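Local coordinates for trichothecene 15-O-acetyltransferase TRI3 (Fusarium sporotrichioides, PDB 3FOT), which transfers an acetyl group to the 15-hydroxyl of trichothecene intermediates in the biosynthesis of mycotoxins such as T-2 toxin, at residues 51-57 with 465-470; 133-138 with 178-182. All coordinates share one frame. Residues are numbered along the deposited sequence.

Contact 1: 51-57 with 465-470; sequences YDLYIAT and IDFVVN
Strands 53-57 and 465-469 run antiparallel, 165° between directions and 4.7 Å between axes at closest approach. Leu-53/Val-469, Ile-55/Phe-467 and Thr-57/Ile-465 are non-hydrogen-bonded pairs (CA-CA 4.6-4.7 Å); Tyr-54/Val-468 and Ala-56/Asp-466 are hydrogen-bonded. In each of the latter both rungs measure 2.8 Å: Tyr-54 N to Val-468 O, Val-468 N to Tyr-54 O, Ala-56 N to Asp-466 O, Asp-466 N to Ala-56 O. Past the strand end, Asn-470 N donates to Asp-52 O (2.9 Å). Ala-56 O also accepts from a water that donates to Asp-466 OD2, 2.9 Å to each acceptor. The two strands are neighbours in the six-stranded mixed sheet of a BAHD-superfamily acyltransferase; Leu-53, Ile-55 and Thr-57 turn their other backbone edge to strand 177-184. On one face, Phe-467 (chi1 t) brings CD1 to 3.4 Å from Ile-55 CG1 and CZ to 3.9 Å from Leu-53 CD2, while Arg-195 makes a cation-pi contact with its ring. Opposite, Tyr-54 (chi1 m) sets CB 3.3 Å from Val-468 CG2; its hydroxyl bonds Glu-142 and Arg-145. Asp-52 OD2 is hydrogen-bonded to Ser-154 OG. Asn-470 (chi1 m) accepts at OD1 from Trp-138 NE1 and donates through ND2 to Ala-49 O and Glu-142.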
loop_
_atom_site.group_PDB
_atom_site.type_symbol
_atom_site.label_atom_id
_atom_site.label_comp_id
_atom_site.label_asym_id
_atom_site.label_seq_id
_atom_site.Cartn_x
_atom_site.Cartn_y
_atom_site.Cartn_z
ATOM N N TYR A 51 3.804 4.037 -9.555
ATOM C CA TYR A 51 3.055 3.407 -8.438
ATOM C C TYR A 51 3.909 3.092 -7.191
ATOM O O TYR A 51 3.515 2.248 -6.387
ATOM C CB TYR A 51 2.399 2.083 -8.868
ATOM C CG TYR A 51 1.325 2.188 -9.929
ATOM C CD1 TYR A 51 -0.010 2.316 -9.572
ATOM C CD2 TYR A 51 1.647 2.132 -11.281
ATOM C CE1 TYR A 51 -1.015 2.388 -10.546
ATOM C CE2 TYR A 51 0.663 2.197 -12.260
ATOM C CZ TYR A 51 -0.665 2.334 -11.884
ATOM O OH TYR A 51 -1.665 2.426 -12.842
ATOM N N ASP A 52 5.053 3.752 -7.039
ATOM C CA ASP A 52 6.001 3.416 -5.965
ATOM C C ASP A 52 5.325 3.580 -4.594
ATOM O O ASP A 52 4.498 4.488 -4.404
ATOM C CB ASP A 52 7.245 4.314 -6.025
ATOM C CG ASP A 52 8.323 3.804 -6.985
ATOM O OD1 ASP A 52 8.031 2.992 -7.901
ATOM O OD2 ASP A 52 9.496 4.223 -6.829
ATOM N N LEU A 53 5.698 2.705 -3.667
ATOM C CA LEU A 53 5.199 2.726 -2.287
ATOM C C LEU A 53 6.187 3.459 -1.412
ATOM O O LEU A 53 7.396 3.260 -1.547
ATOM C CB LEU A 53 5.103 1.295 -1.734
ATOM C CG LEU A 53 4.350 0.230 -2.514
ATOM C CD1 LEU A 53 4.630 -1.135 -1.906
ATOM C CD2 LEU A 53 2.899 0.591 -2.432
ATOM N N TYR A 54 5.689 4.318 -0.528
ATOM C CA TYR A 54 6.539 4.891 0.511
ATOM C C TYR A 54 5.829 4.732 1.843
ATOM O O TYR A 54 4.608 4.936 1.935
ATOM C CB TYR A 54 6.756 6.376 0.297
ATOM C CG TYR A 54 7.552 6.768 -0.917
ATOM C CD1 TYR A 54 8.892 7.132 -0.783
ATOM C CD2 TYR A 54 6.963 6.819 -2.185
ATOM C CE1 TYR A 54 9.637 7.547 -1.870
ATOM C CE2 TYR A 54 7.709 7.237 -3.300
ATOM C CZ TYR A 54 9.045 7.593 -3.123
ATOM O OH TYR A 54 9.835 8.041 -4.146
ATOM N N ILE A 55 6.597 4.377 2.862
ATOM C CA ILE A 55 6.079 4.334 4.243
ATOM C C ILE A 55 6.935 5.290 5.084
ATOM O O ILE A 55 8.147 5.132 5.164
ATOM C CB ILE A 55 6.086 2.893 4.815
ATOM C CG1 ILE A 55 5.202 1.975 3.943
ATOM C CG2 ILE A 55 5.545 2.864 6.297
ATOM C CD1 ILE A 55 5.510 0.453 4.126
ATOM N N ALA A 56 6.300 6.307 5.674
ATOM C CA ALA A 56 7.015 7.291 6.476
ATOM C C ALA A 56 6.742 6.971 7.928
ATOM O O ALA A 56 5.565 6.958 8.362
ATOM C CB ALA A 56 6.547 8.731 6.119
ATOM N N THR A 57 7.798 6.642 8.670
ATOM C CA THR A 57 7.634 6.334 10.089
ATOM C C THR A 57 8.361 7.431 10.872
ATOM O O THR A 57 9.468 7.816 10.520
ATOM C CB THR A 57 8.113 4.902 10.481
ATOM O OG1 THR A 57 9.522 4.754 10.240
ATOM C CG2 THR A 57 7.341 3.796 9.708
ATOM N N ILE A 465 2.768 6.593 11.498
ATOM C CA ILE A 465 2.983 5.838 10.280
ATOM C C ILE A 465 2.119 6.465 9.205
ATOM O O ILE A 465 0.909 6.618 9.382
ATOM C CB ILE A 465 2.641 4.328 10.435
ATOM C CG1 ILE A 465 3.451 3.686 11.579
ATOM C CG2 ILE A 465 2.830 3.578 9.091
ATOM C CD1 ILE A 465 3.079 2.218 11.875
ATOM N N ASP A 466 2.751 6.880 8.112
ATOM C CA ASP A 466 1.994 7.353 6.946
ATOM C C ASP A 466 2.357 6.536 5.717
ATOM O O ASP A 466 3.513 6.408 5.382
ATOM C CB ASP A 466 2.245 8.838 6.714
ATOM C CG ASP A 466 1.698 9.675 7.833
ATOM O OD1 ASP A 466 0.446 9.692 7.969
ATOM O OD2 ASP A 466 2.509 10.281 8.574
ATOM N N PHE A 467 1.351 6.006 5.042
ATOM C CA PHE A 467 1.559 5.103 3.929
ATOM C C PHE A 467 1.096 5.830 2.670
ATOM O O PHE A 467 -0.071 6.224 2.554
ATOM C CB PHE A 467 0.774 3.815 4.155
ATOM C CG PHE A 467 0.876 2.835 3.038
ATOM C CD1 PHE A 467 1.890 1.892 3.010
ATOM C CD2 PHE A 467 -0.044 2.848 1.999
ATOM C CE1 PHE A 467 1.987 0.988 1.974
ATOM C CE2 PHE A 467 0.062 1.933 0.961
ATOM C CZ PHE A 467 1.067 1.015 0.953
ATOM N N VAL A 468 2.036 6.059 1.762
ATOM C CA VAL A 468 1.732 6.744 0.509
ATOM C C VAL A 468 2.056 5.861 -0.706
ATOM O O VAL A 468 3.024 5.093 -0.702
ATOM C CB VAL A 468 2.408 8.158 0.424
ATOM C CG1 VAL A 468 2.071 9.010 1.667
ATOM C CG2 VAL A 468 3.890 8.042 0.280
ATOM N N VAL A 469 1.210 5.949 -1.733
ATOM C CA VAL A 469 1.468 5.285 -3.014
ATOM C C VAL A 469 1.419 6.384 -4.048
ATOM O O VAL A 469 0.436 7.147 -4.061
ATOM C CB VAL A 469 0.407 4.239 -3.359
ATOM C CG1 VAL A 469 0.732 3.589 -4.692
ATOM C CG2 VAL A 469 0.348 3.188 -2.257
ATOM N N ASN A 470 2.458 6.502 -4.879
ATOM C CA ASN A 470 2.514 7.579 -5.864
ATOM C C ASN A 470 1.266 7.528 -6.738
ATOM O O ASN A 470 0.771 6.449 -7.037
ATOM C CB ASN A 470 3.736 7.450 -6.768
ATOM C CG ASN A 470 5.023 7.953 -6.110
ATOM O OD1 ASN A 470 4.999 8.632 -5.078
ATOM N ND2 ASN A 470 6.148 7.626 -6.721
HETATM O O HOH W 1 4.937 9.337 9.813
#

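Contact 2: 133-138 with 178-182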
loop_
_atom_site.group_PDB
_atom_site.type_symbol
_atom_site.label_atom_id
_atom_site.label_comp_id
_atom_site.label_asym_id
_atom_site.label_seq_id
_atom_site.Cartn_x
_atom_site.Cartn_y
_atom_site.Cartn_z
ATOM N N SER A 133 11.345 16.129 7.450
ATOM C CA SER A 133 10.574 14.934 7.798
ATOM C C SER A 133 10.703 13.868 6.697
ATOM O O SER A 133 11.177 14.157 5.600
ATOM C CB SER A 133 9.094 15.286 7.957
ATOM O OG SER A 133 8.503 15.561 6.700
ATOM N N ALA A 134 10.247 12.650 6.992
ATOM C CA ALA A 134 10.200 11.597 5.976
ATOM C C ALA A 134 9.354 12.020 4.754
ATOM O O ALA A 134 9.748 11.779 3.605
ATOM C CB ALA A 134 9.688 10.269 6.594
ATOM N N LEU A 135 8.190 12.631 4.992
ATOM C CA LEU A 135 7.357 13.087 3.867
ATOM C C LEU A 135 7.957 14.262 3.106
ATOM O O LEU A 135 7.712 14.397 1.919
ATOM C CB LEU A 135 5.908 13.379 4.285
ATOM C CG LEU A 135 5.136 12.092 4.653
ATOM C CD1 LEU A 135 3.736 12.413 5.147
ATOM C CD2 LEU A 135 5.077 11.071 3.521
ATOM N N ASP A 136 8.736 15.107 3.786
ATOM C CA ASP A 136 9.491 16.180 3.104
ATOM C C ASP A 136 10.443 15.555 2.102
ATOM O O ASP A 136 10.569 16.008 0.973
ATOM C CB ASP A 136 10.333 17.000 4.092
ATOM C CG ASP A 136 9.514 17.955 4.939
ATOM O OD1 ASP A 136 8.355 18.248 4.598
ATOM O OD2 ASP A 136 10.049 18.399 5.978
ATOM N N LEU A 137 11.107 14.490 2.525
ATOM C CA LEU A 137 12.038 13.780 1.653
ATOM C C LEU A 137 11.331 13.090 0.482
ATOM O O LEU A 137 11.834 13.086 -0.648
ATOM C CB LEU A 137 12.835 12.770 2.468
ATOM C CG LEU A 137 13.860 11.957 1.687
ATOM C CD1 LEU A 137 14.870 12.864 0.971
ATOM C CD2 LEU A 137 14.543 10.957 2.661
ATOM N N TRP A 138 10.154 12.533 0.730
ATOM C CA TRP A 138 9.359 11.981 -0.368
ATOM C C TRP A 138 9.160 13.059 -1.441
ATOM O O TRP A 138 9.397 12.833 -2.641
ATOM C CB TRP A 138 8.012 11.489 0.188
ATOM C CG TRP A 138 7.023 11.106 -0.892
ATOM C CD1 TRP A 138 7.190 10.161 -1.831
ATOM C CD2 TRP A 138 5.742 11.690 -1.122
ATOM N NE1 TRP A 138 6.079 10.106 -2.662
ATOM C CE2 TRP A 138 5.181 11.045 -2.246
ATOM C CE3 TRP A 138 5.012 12.699 -0.488
ATOM C CZ2 TRP A 138 3.913 11.349 -2.736
ATOM C CZ3 TRP A 138 3.745 13.013 -0.977
ATOM C CH2 TRP A 138 3.208 12.340 -2.092
ATOM N N VAL A 178 13.712 10.399 15.191
ATOM C CA VAL A 178 14.411 9.851 14.035
ATOM C C VAL A 178 13.287 9.480 13.062
ATOM O O VAL A 178 12.351 8.786 13.456
ATOM C CB VAL A 178 15.213 8.582 14.361
ATOM C CG1 VAL A 178 15.796 7.985 13.081
ATOM C CG2 VAL A 178 16.361 8.883 15.344
ATOM N N GLU A 179 13.373 9.945 11.818
ATOM C CA GLU A 179 12.351 9.604 10.824
ATOM C C GLU A 179 12.936 8.529 9.919
ATOM O O GLU A 179 14.122 8.561 9.602
ATOM C CB GLU A 179 11.997 10.842 9.986
ATOM C CG GLU A 179 11.450 12.015 10.802
ATOM C CD GLU A 179 9.934 12.222 10.649
ATOM O OE1 GLU A 179 9.354 11.940 9.570
ATOM O OE2 GLU A 179 9.308 12.718 11.606
ATOM N N ILE A 180 12.106 7.579 9.496
ATOM C CA ILE A 180 12.566 6.651 8.466
ATOM C C ILE A 180 11.565 6.710 7.317
ATOM O O ILE A 180 10.366 6.565 7.539
ATOM C CB ILE A 180 12.662 5.197 8.991
ATOM C CG1 ILE A 180 13.525 5.122 10.259
ATOM C CG2 ILE A 180 13.194 4.279 7.897
ATOM C CD1 ILE A 180 13.657 3.686 10.838
ATOM N N LEU A 181 12.076 6.921 6.111
ATOM C CA LEU A 181 11.282 6.781 4.901
ATOM C C LEU A 181 11.661 5.469 4.237
ATOM O O LEU A 181 12.823 5.278 3.855
ATOM C CB LEU A 181 11.593 7.925 3.935
ATOM C CG LEU A 181 10.674 7.916 2.694
ATOM C CD1 LEU A 181 9.193 8.174 3.047
ATOM C CD2 LEU A 181 11.214 8.953 1.674
ATOM N N PHE A 182 10.689 4.561 4.120
ATOM C CA PHE A 182 10.863 3.343 3.310
ATOM C C PHE A 182 10.356 3.650 1.930
ATOM O O PHE A 182 9.316 4.285 1.773
ATOM C CB PHE A 182 10.085 2.167 3.894
ATOM C CG PHE A 182 10.513 1.804 5.303
ATOM C CD1 PHE A 182 11.441 0.796 5.519
ATOM C CD2 PHE A 182 9.986 2.482 6.409
ATOM C CE1 PHE A 182 11.835 0.432 6.831
ATOM C CE2 PHE A 182 10.383 2.138 7.723
ATOM C CZ PHE A 182 11.321 1.121 7.930
HETATM O O HOH W 2 6.834 12.786 7.636
#
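A carboxylate from the sheet meets the first turn of a helix end-on: Glu-179 OE1 accepts from Ala-134 N at 2.8 Å, with a nearly straight N-H...O angle of 175°. The same oxygen takes a longer bond from a water, 3.3 Å from OE1, which in turn accepts from Leu-135 N at 3.0 Å. One acceptor thus serves two successive amides of the helix start, the first directly and the second through solvent. Amides in the first turn lack a preceding carbonyl of the helix, and Ser-133, the N-cap, looks after another: its OG accepts from Asp-136 N (3.0 Å), while Asp-136 OD2 accepts from Ser-133 N (3.0 Å). This reciprocal pair is a capping box. Glu-179 OE2 is hydrogen-bonded to Ser-58 OG of the neighbouring strand.

Beyond this polar end the contact is apolar. The axes of helix 134-138 and strand 178-182 pass 8.1 Å apart at 39°, so the helix lies obliquely across one face of the sheet. Ala-134 sits closest over the strand, its CB 4.0 Å from Leu-181 CB and its CA 5.1 Å from Leu-181 CA; the small methyl permits this approach. Leu-181 reaches on along the helix, placing CD2 4.0 Å from Leu-137 CG and 4.3 Å from Trp-138 CB. Ile-180 and Phe-182 point to the sheet's other face, where helix 191-205 packs. With a carboxylate facing the positive end of the helix dipole beside an apolar patch of Ala-134, Leu-137, Trp-138 and Leu-181, the contact joins favourable electrostatics at the helix start to hydrophobic burial.

In the fold
Contact 2 is nested along the chain inside the long loop that contact 1 closes, and their centres lie 10 Å apart. Both reach the six-stranded mixed sheet: strand 53-61 lies between 457-469 and 177-184, and backbone pairs such as Ile-55 O with Phe-182 N (2.8 Å) join the two contacts edge to edge. Helix 134-147 spans them on one face, with Ala-134 CB 3.5 Å from Ala-56 CB and the Trp-138 ring edge-to-face with that of Tyr-54. Parts of the chain more than 400 residues apart are thereby brought into one layered core, with contact 1 nearer the chain's centre and about 10 Å, between the Tyr-51 and His-414 side chains, from the 15-deacetylcalonectrin-binding histidine.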